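PDB 3OAJ: putative ring-cleaving dioxygenase MhqO from Bacillus subtilis subsp. subtilis, which probably cleaves the rings of aromatic compounds as an iron-dependent extradiol dioxygenase, and may thereby contribute to their breakdown and detoxification. Local coordinates for residues Thr38-Tyr50 with Tyr293-Phe307. Numbering follows the deposited sequence. Where two conformers were deposited one is given.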
loop_
_atom_site.group_PDB
_atom_site.type_symbol
_atom_site.label_atom_id
_atom_site.label_comp_id
_atom_site.label_asym_id
_atom_site.label_seq_id
_atom_site.Cartn_x
_atom_site.Cartn_y
_atom_site.Cartn_z
ATOM N N THR A 38 -11.785 10.169 -1.923
ATOM C CA THR A 38 -13.088 9.826 -1.390
ATOM C C THR A 38 -13.034 10.013 0.110
ATOM O O THR A 38 -12.160 10.733 0.603
ATOM C CB THR A 38 -13.538 8.401 -1.873
ATOM O OG1 THR A 38 -14.891 8.150 -1.467
ATOM C CG2 THR A 38 -12.610 7.284 -1.370
ATOM N N VAL A 39 -13.971 9.409 0.824
ATOM C CA VAL A 39 -13.982 9.466 2.277
ATOM C C VAL A 39 -13.906 8.055 2.859
ATOM O O VAL A 39 -14.169 7.073 2.158
ATOM C CB VAL A 39 -15.229 10.217 2.822
ATOM C CG1 VAL A 39 -15.230 11.681 2.373
ATOM C CG2 VAL A 39 -16.532 9.525 2.412
ATOM N N ASN A 40 -13.539 7.963 4.135
ATOM C CA ASN A 40 -13.557 6.692 4.854
ATOM C C ASN A 40 -14.996 6.197 4.962
ATOM O O ASN A 40 -15.883 6.934 5.389
ATOM C CB ASN A 40 -12.949 6.884 6.251
ATOM C CG ASN A 40 -12.744 5.572 7.004
ATOM O OD1 ASN A 40 -13.348 4.543 6.684
ATOM N ND2 ASN A 40 -11.882 5.608 8.018
ATOM N N PHE A 41 -15.225 4.950 4.562
ATOM C CA PHE A 41 -16.550 4.352 4.673
ATOM C C PHE A 41 -17.098 4.398 6.087
ATOM O O PHE A 41 -18.297 4.589 6.274
ATOM C CB PHE A 41 -16.533 2.905 4.194
ATOM C CG PHE A 41 -16.884 2.752 2.759
ATOM C CD1 PHE A 41 -15.908 2.866 1.778
ATOM C CD2 PHE A 41 -18.198 2.506 2.380
ATOM C CE1 PHE A 41 -16.230 2.719 0.439
ATOM C CE2 PHE A 41 -18.530 2.365 1.042
ATOM C CZ PHE A 41 -17.543 2.478 0.066
ATOM N N ASP A 42 -16.215 4.208 7.065
ATOM C CA ASP A 42 -16.582 4.218 8.485
ATOM C C ASP A 42 -16.747 5.630 9.042
ATOM O O ASP A 42 -17.659 5.889 9.832
ATOM C CB ASP A 42 -15.544 3.452 9.314
ATOM C CG ASP A 42 -15.491 1.974 8.965
ATOM O OD1 ASP A 42 -14.429 1.355 9.194
ATOM O OD2 ASP A 42 -16.504 1.431 8.464
ATOM N N ASP A 43 -15.852 6.533 8.639
ATOM C CA ASP A 43 -15.900 7.924 9.077
ATOM C C ASP A 43 -15.938 8.869 7.876
ATOM O O ASP A 43 -14.894 9.210 7.313
ATOM C CB ASP A 43 -14.724 8.254 10.006
ATOM C CG ASP A 43 -14.771 9.683 10.534
ATOM O OD1 ASP A 43 -13.709 10.195 10.943
ATOM O OD2 ASP A 43 -15.860 10.301 10.538
ATOM N N PRO A 44 -17.151 9.296 7.483
ATOM C CA PRO A 44 -17.430 10.186 6.346
ATOM C C PRO A 44 -16.753 11.557 6.412
ATOM O O PRO A 44 -16.664 12.241 5.395
ATOM C CB PRO A 44 -18.950 10.368 6.414
ATOM C CG PRO A 44 -19.441 9.181 7.145
ATOM C CD PRO A 44 -18.392 8.838 8.136
ATOM N N GLY A 45 -16.300 11.959 7.596
ATOM C CA GLY A 45 -15.629 13.250 7.776
ATOM C C GLY A 45 -14.119 13.180 7.635
ATOM O O GLY A 45 -13.407 14.127 7.976
ATOM N N THR A 46 -13.625 12.054 7.131
ATOM C CA THR A 46 -12.198 11.850 6.957
ATOM C C THR A 46 -11.965 11.396 5.528
ATOM O O THR A 46 -12.681 10.525 5.034
ATOM C CB THR A 46 -11.659 10.768 7.928
ATOM O OG1 THR A 46 -11.848 11.202 9.280
ATOM C CG2 THR A 46 -10.163 10.499 7.691
ATOM N N TYR A 47 -10.962 11.980 4.881
ATOM C CA TYR A 47 -10.562 11.577 3.537
ATOM C C TYR A 47 -10.091 10.136 3.508
ATOM O O TYR A 47 -9.523 9.628 4.469
ATOM C CB TYR A 47 -9.374 12.401 3.055
ATOM C CG TYR A 47 -9.675 13.772 2.503
ATOM C CD1 TYR A 47 -10.411 13.934 1.326
ATOM C CD2 TYR A 47 -9.157 14.911 3.121
ATOM C CE1 TYR A 47 -10.652 15.207 0.799
ATOM C CE2 TYR A 47 -9.393 16.183 2.612
ATOM C CZ TYR A 47 -10.128 16.323 1.446
ATOM O OH TYR A 47 -10.372 17.576 0.931
ATOM N N HIS A 48 -10.283 9.517 2.357
ATOM C CA HIS A 48 -9.543 8.336 1.994
ATOM C C HIS A 48 -8.960 8.641 0.631
ATOM O O HIS A 48 -9.711 8.802 -0.327
ATOM C CB HIS A 48 -10.458 7.109 1.922
ATOM C CG HIS A 48 -9.718 5.807 1.835
ATOM N ND1 HIS A 48 -10.351 4.601 1.621
ATOM C CD2 HIS A 48 -8.392 5.529 1.898
ATOM C CE1 HIS A 48 -9.448 3.633 1.594
ATOM N NE2 HIS A 48 -8.254 4.169 1.763
ATOM N N LEU A 49 -7.627 8.725 0.562
ATOM C CA LEU A 49 -6.921 9.067 -0.675
ATOM C C LEU A 49 -6.210 7.833 -1.209
ATOM O O LEU A 49 -5.570 7.096 -0.458
ATOM C CB LEU A 49 -5.889 10.178 -0.434
ATOM C CG LEU A 49 -6.397 11.462 0.229
ATOM C CD1 LEU A 49 -5.229 12.445 0.320
ATOM C CD2 LEU A 49 -7.573 12.065 -0.544
ATOM N N TYR A 50 -6.305 7.629 -2.520
ATOM C CA TYR A 50 -5.632 6.514 -3.191
ATOM C C TYR A 50 -4.656 7.068 -4.221
ATOM O O TYR A 50 -5.032 7.863 -5.101
ATOM C CB TYR A 50 -6.644 5.638 -3.922
ATOM C CG TYR A 50 -7.655 4.876 -3.094
ATOM C CD1 TYR A 50 -8.861 5.461 -2.705
ATOM C CD2 TYR A 50 -7.457 3.532 -2.800
ATOM C CE1 TYR A 50 -9.832 4.735 -2.007
ATOM C CE2 TYR A 50 -8.408 2.794 -2.098
ATOM C CZ TYR A 50 -9.590 3.405 -1.694
ATOM O OH TYR A 50 -10.539 2.668 -1.025
ATOM N N TYR A 293 -23.734 8.405 1.339
ATOM C CA TYR A 293 -23.401 9.731 1.883
ATOM C C TYR A 293 -23.746 10.907 0.966
ATOM O O TYR A 293 -23.634 12.069 1.364
ATOM C CB TYR A 293 -21.922 9.786 2.293
ATOM C CG TYR A 293 -21.547 8.716 3.288
ATOM C CD1 TYR A 293 -22.218 8.610 4.506
ATOM C CD2 TYR A 293 -20.527 7.808 3.012
ATOM C CE1 TYR A 293 -21.888 7.614 5.420
ATOM C CE2 TYR A 293 -20.188 6.812 3.920
ATOM C CZ TYR A 293 -20.868 6.724 5.122
ATOM O OH TYR A 293 -20.533 5.748 6.031
ATOM N N GLU A 294 -24.179 10.614 -0.255
ATOM C CA GLU A 294 -24.549 11.652 -1.217
ATOM C C GLU A 294 -25.614 12.638 -0.680
ATOM O O GLU A 294 -25.570 13.821 -1.024
ATOM C CB GLU A 294 -24.969 11.015 -2.553
ATOM C CG GLU A 294 -24.925 11.923 -3.774
ATOM C CD GLU A 294 -23.539 12.484 -4.089
ATOM O OE1 GLU A 294 -23.465 13.697 -4.362
ATOM O OE2 GLU A 294 -22.531 11.730 -4.087
ATOM N N PRO A 295 -26.561 12.165 0.174
ATOM C CA PRO A 295 -27.478 13.102 0.843
ATOM C C PRO A 295 -26.834 13.955 1.950
ATOM O O PRO A 295 -27.501 14.822 2.520
ATOM C CB PRO A 295 -28.545 12.180 1.451
ATOM C CG PRO A 295 -28.454 10.917 0.663
ATOM C CD PRO A 295 -27.000 10.769 0.367
ATOM N N HIS A 296 -25.564 13.719 2.258
ATOM C CA HIS A 296 -24.872 14.554 3.240
ATOM C C HIS A 296 -23.657 15.266 2.634
ATOM O O HIS A 296 -22.771 15.708 3.371
ATOM C CB HIS A 296 -24.466 13.725 4.471
ATOM C CG HIS A 296 -25.595 12.956 5.091
ATOM N ND1 HIS A 296 -26.748 13.561 5.546
ATOM C CD2 HIS A 296 -25.742 11.633 5.339
ATOM C CE1 HIS A 296 -27.559 12.641 6.042
ATOM N NE2 HIS A 296 -26.971 11.462 5.931
ATOM N N ARG A 297 -23.622 15.396 1.305
ATOM C CA ARG A 297 -22.446 15.958 0.629
ATOM C C ARG A 297 -22.052 17.313 1.238
ATOM O O ARG A 297 -20.863 17.569 1.432
ATOM C CB ARG A 297 -22.639 16.046 -0.899
ATOM C CG ARG A 297 -21.388 16.496 -1.688
ATOM C CD ARG A 297 -21.518 16.333 -3.207
ATOM N NE ARG A 297 -21.253 14.965 -3.685
ATOM C CZ ARG A 297 -20.065 14.497 -4.081
ATOM N NH1 ARG A 297 -19.956 13.239 -4.496
ATOM N NH2 ARG A 297 -18.980 15.266 -4.052
ATOM N N THR A 298 -23.042 18.150 1.569
ATOM C CA THR A 298 -22.778 19.472 2.172
ATOM C C THR A 298 -22.100 19.384 3.543
ATOM O O THR A 298 -21.100 20.049 3.774
ATOM C CB THR A 298 -24.054 20.337 2.271
ATOM O OG1 THR A 298 -24.710 20.353 1.002
ATOM C CG2 THR A 298 -23.708 21.775 2.654
ATOM N N GLN A 299 -22.655 18.568 4.438
ATOM C CA GLN A 299 -22.047 18.271 5.741
ATOM C C GLN A 299 -20.615 17.772 5.584
ATOM O O GLN A 299 -19.707 18.176 6.320
ATOM C CB GLN A 299 -22.869 17.196 6.469
ATOM C CG GLN A 299 -23.803 17.683 7.583
ATOM C CD GLN A 299 -24.590 18.928 7.220
ATOM O OE1 GLN A 299 -24.025 20.012 7.099
ATOM N NE2 GLN A 299 -25.901 18.785 7.078
ATOM N N ILE A 300 -20.431 16.894 4.603
ATOM C CA ILE A 300 -19.167 16.211 4.382
ATOM C C ILE A 300 -18.089 17.152 3.847
ATOM O O ILE A 300 -16.994 17.238 4.419
ATOM C CB ILE A 300 -19.367 14.991 3.463
ATOM C CG1 ILE A 300 -20.209 13.941 4.194
ATOM C CG2 ILE A 300 -18.028 14.410 3.016
ATOM C CD1 ILE A 300 -20.965 13.020 3.282
ATOM N N GLU A 301 -18.402 17.859 2.766
ATOM C CA GLU A 301 -17.460 18.805 2.182
ATOM C C GLU A 301 -17.100 19.953 3.144
ATOM O O GLU A 301 -15.925 20.322 3.240
ATOM C CB GLU A 301 -17.964 19.329 0.834
ATOM C CG GLU A 301 -17.836 18.338 -0.322
ATOM C CD GLU A 301 -18.552 18.787 -1.596
ATOM O OE1 GLU A 301 -19.356 19.748 -1.549
ATOM O OE2 GLU A 301 -18.324 18.171 -2.655
ATOM N N GLN A 302 -18.081 20.481 3.882
ATOM C CA GLN A 302 -17.842 21.563 4.849
ATOM C C GLN A 302 -16.761 21.204 5.865
ATOM O O GLN A 302 -16.080 22.073 6.405
ATOM C CB GLN A 302 -19.132 21.924 5.594
ATOM C CG GLN A 302 -20.082 22.819 4.816
ATOM C CD GLN A 302 -21.311 23.193 5.619
ATOM O OE1 GLN A 302 -21.525 22.685 6.720
ATOM N NE2 GLN A 302 -22.130 24.082 5.070
ATOM N N GLY A 303 -16.615 19.911 6.129
ATOM C CA GLY A 303 -15.681 19.435 7.134
ATOM C C GLY A 303 -14.308 19.031 6.627
ATOM O O GLY A 303 -13.398 18.850 7.431
ATOM N N LEU A 304 -14.148 18.876 5.312
ATOM C CA LEU A 304 -12.877 18.374 4.764
ATOM C C LEU A 304 -11.898 19.507 4.484
ATOM O O LEU A 304 -12.289 20.572 4.003
ATOM C CB LEU A 304 -13.099 17.524 3.499
ATOM C CG LEU A 304 -13.823 16.180 3.652
ATOM C CD1 LEU A 304 -14.182 15.630 2.285
ATOM C CD2 LEU A 304 -12.995 15.169 4.425
ATOM N N LEU A 305 -10.627 19.274 4.796
ATOM C CA LEU A 305 -9.588 20.283 4.570
ATOM C C LEU A 305 -9.281 20.390 3.084
ATOM O O LEU A 305 -9.107 19.380 2.426
ATOM C CB LEU A 305 -8.302 19.921 5.333
ATOM C CG LEU A 305 -8.319 20.085 6.857
ATOM C CD1 LEU A 305 -7.107 19.418 7.490
ATOM C CD2 LEU A 305 -8.391 21.566 7.265
ATOM N N PRO A 306 -9.201 21.619 2.545
ATOM C CA PRO A 306 -8.839 21.714 1.144
ATOM C C PRO A 306 -7.373 21.348 0.931
ATOM O O PRO A 306 -6.524 21.554 1.815
ATOM C CB PRO A 306 -9.090 23.193 0.816
ATOM C CG PRO A 306 -8.902 23.890 2.112
ATOM C CD PRO A 306 -9.446 22.945 3.142
ATOM N N PHE A 307 -7.080 20.805 -0.241
ATOM C CA PHE A 307 -5.714 20.506 -0.623
ATOM C C PHE A 307 -5.638 20.409 -2.135
ATOM O O PHE A 307 -6.653 20.198 -2.799
ATOM C CB PHE A 307 -5.194 19.217 0.067
ATOM C CG PHE A 307 -5.745 17.939 -0.512
ATOM C CD1 PHE A 307 -5.041 17.250 -1.490
ATOM C CD2 PHE A 307 -6.953 17.416 -0.062
ATOM C CE1 PHE A 307 -5.540 16.063 -2.032
ATOM C CE2 PHE A 307 -7.459 16.234 -0.599
ATOM C CZ PHE A 307 -6.762 15.569 -1.591
#
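The ring of Tyr-47 is held between Leu-304 and Phe-307, an instructive case of one aromatic side chain being gripped on both faces and at its polar end. Methyl CD2 of Leu-304 sits almost squarely over the centre of one face, 4.0 Å from the Tyr-47 ring centroid, in a CH-pi contact. The opposite face receives the edge of Phe-307 in a T-shaped pair, planes at 87°, with CE2 of Phe-307 reaching to 3.4 Å from CZ of Tyr-47. CG of Phe-307 lies between its own backbone N and carbonyl carbon (chi1 75°), a setting that turns the ring edge toward the tyrosine face; its CZ continues to the methyls of Leu-49. Tyr-47 OH donates to Leu-305 O at 2.7 Å, approaching from above the carbonyl plane, and so ties the polar end of the ring to the chain just after Leu-304, with Leu-305 O at the ring edge.

Tyr-47 starts the second strand of a beta hairpin, 33-39 with 47-52, at one margin of one of two eight-stranded sheets built from the vicinal oxygen chelate (VOC) modules, the one whose strands carry the zinc ligands His-11, His-218 and Glu-266; iron is the predicted natural metal. The last helix of the chain, 297-303, and its flanking loops pack across the hairpin, the two segments being separated by about 240 residues in sequence.

At the other end the tyrosine comes from the second segment. Tyr-293 presents one face to Pro-44, whose CG stands 3.7 Å from the ring centroid, while its hydroxyl donates to Phe-41 O at 2.5 Å, a short bond with the donor tilted 18° from the carbonyl plane. Between these two aromatic sites, CG1 of Val-39 meets CG2 of Ile-300 at 4.0 Å and CD1 of Leu-304 at 4.1 Å, the side chains crossing at about right angles.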